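Local coordinates for putative flagellar protein FliS (Parabacteroides merdae ATCC 43184, PDB 4YOK) that is of unknown function but combines an N-terminal transthyretin-like (prealbumin-like) domain with a C-terminal domain of the E-set clan, at residues A59-D63 and G64-L68. Sequence-based numbering, arbitrary orientation.
Sequences ALLFD and GEYRL
Tyr66 reaches back across the turn to Phe62, four residues earlier, and holds the bend between strands 56-62 and 64-70. From CB, which points toward 59-63, the first torsion sets CG anti to the carbonyl carbon (chi1 -67°) and sends the ring back along the turn. Leu61 CD1 lies over one face of the ring, while Leu36 and Val86 also touch the side chain, an apolar setting that suits an aromatic ring. Farther out, CE2 comes 3.3 Å from Phe62 O, which sits at the ring edge in its plane, and CZ is 4.2 Å from Leu61 CB. At the tip, OH donates to Phe62 O at 2.7 Å, the C=O...OH angle being 139° and the donor 16° off the carbonyl plane. A water 3.0 Å from Tyr66 OH donates to that hydroxyl and accepts from Phe62 N, so both backbone polar groups of Phe62 are tied to one phenol. A phenylalanine in its place would probably leave Phe62 O without its hydroxyl donor and the water without its acceptor. Gly64 suits the bend because any CB would jam against Asp63 O, and Asp63 OD1 is hydrogen-bonded to Ser10 OG, tying the end of strand 56-62 to the neighbouring strand 9-18. Glycine two residues and the bonded carbonyl four residues before the tyrosine mark a tyrosine corner, a motif of Greek-key β-sandwiches, here linking the two sheets of the transthyretin-like domain.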
# COMPACT_ATOMS: atom_id res chain seq x y z
N ALA A 59 -7.86 11.11 10.55
CA ALA A 59 -8.69 12.25 10.18
C ALA A 59 -9.25 12.91 11.41
O ALA A 59 -9.67 12.20 12.33
CB ALA A 59 -9.83 11.79 9.27
N LEU A 60 -9.23 14.25 11.44
CA LEU A 60 -9.88 15.02 12.49
C LEU A 60 -11.27 15.30 11.97
O LEU A 60 -11.42 15.96 10.94
CB LEU A 60 -9.09 16.32 12.84
CG LEU A 60 -9.74 17.24 13.87
CD1 LEU A 60 -9.85 16.59 15.24
CD2 LEU A 60 -8.99 18.56 13.96
N LEU A 61 -12.28 14.69 12.59
CA LEU A 61 -13.66 14.81 12.13
C LEU A 61 -14.63 15.20 13.24
O LEU A 61 -14.33 15.02 14.42
CB LEU A 61 -14.15 13.47 11.54
CG LEU A 61 -13.30 12.76 10.51
CD1 LEU A 61 -13.57 11.27 10.56
CD2 LEU A 61 -13.55 13.33 9.11
N PHE A 62 -15.82 15.68 12.85
CA PHE A 62 -16.89 15.96 13.78
C PHE A 62 -17.41 14.65 14.30
O PHE A 62 -17.53 13.70 13.53
CB PHE A 62 -18.03 16.75 13.11
CG PHE A 62 -17.66 18.15 12.71
CD1 PHE A 62 -17.43 19.13 13.67
CD2 PHE A 62 -17.55 18.50 11.37
CE1 PHE A 62 -17.07 20.42 13.30
CE2 PHE A 62 -17.20 19.80 11.00
CZ PHE A 62 -16.98 20.76 11.97
N ASP A 63 -17.68 14.58 15.62
CA ASP A 63 -18.21 13.37 16.25
C ASP A 63 -19.52 12.98 15.58
O ASP A 63 -20.31 13.85 15.19
CB ASP A 63 -18.41 13.59 17.77
CG ASP A 63 -17.13 13.64 18.61
OD1 ASP A 63 -16.03 13.84 18.02
OD2 ASP A 63 -17.23 13.54 19.86
N GLY A 64 -19.71 11.68 15.41
CA GLY A 64 -20.91 11.14 14.79
C GLY A 64 -20.68 9.75 14.23
O GLY A 64 -19.61 9.16 14.42
N GLU A 65 -21.70 9.24 13.53
CA GLU A 65 -21.69 7.91 12.92
C GLU A 65 -21.28 8.02 11.46
O GLU A 65 -21.80 8.86 10.73
CB GLU A 65 -23.07 7.25 13.06
CG GLU A 65 -23.05 5.77 12.74
CD GLU A 65 -24.22 5.00 13.31
OE1 GLU A 65 -25.32 5.03 12.71
OE2 GLU A 65 -24.04 4.35 14.37
N TYR A 66 -20.32 7.18 11.06
CA TYR A 66 -19.78 7.16 9.70
C TYR A 66 -19.71 5.78 9.13
O TYR A 66 -19.62 4.79 9.88
CB TYR A 66 -18.35 7.72 9.69
CG TYR A 66 -18.23 9.19 10.02
CD1 TYR A 66 -18.31 10.16 9.03
CD2 TYR A 66 -17.99 9.61 11.33
CE1 TYR A 66 -18.19 11.51 9.33
CE2 TYR A 66 -17.87 10.96 11.64
CZ TYR A 66 -17.98 11.91 10.64
OH TYR A 66 -17.86 13.24 10.94
N ARG A 67 -19.70 5.72 7.79
CA ARG A 67 -19.51 4.47 7.06
C ARG A 67 -18.22 4.60 6.25
O ARG A 67 -18.13 5.41 5.33
CB ARG A 67 -20.72 4.10 6.18
CG ARG A 67 -20.61 2.69 5.58
CD ARG A 67 -21.88 2.26 4.86
NE ARG A 67 -21.90 2.71 3.47
CZ ARG A 67 -22.55 3.78 3.02
NH1 ARG A 67 -23.26 4.53 3.86
NH2 ARG A 67 -22.50 4.11 1.74
N LEU A 68 -17.19 3.83 6.67
CA LEU A 68 -15.88 3.84 6.04
C LEU A 68 -15.83 2.78 4.93
O LEU A 68 -16.06 1.59 5.21
CB LEU A 68 -14.80 3.59 7.09
CG LEU A 68 -13.36 3.51 6.59
CD1 LEU A 68 -12.87 4.87 6.04
CD2 LEU A 68 -12.47 3.04 7.72
O HOH W 1 -16.65 15.74 9.92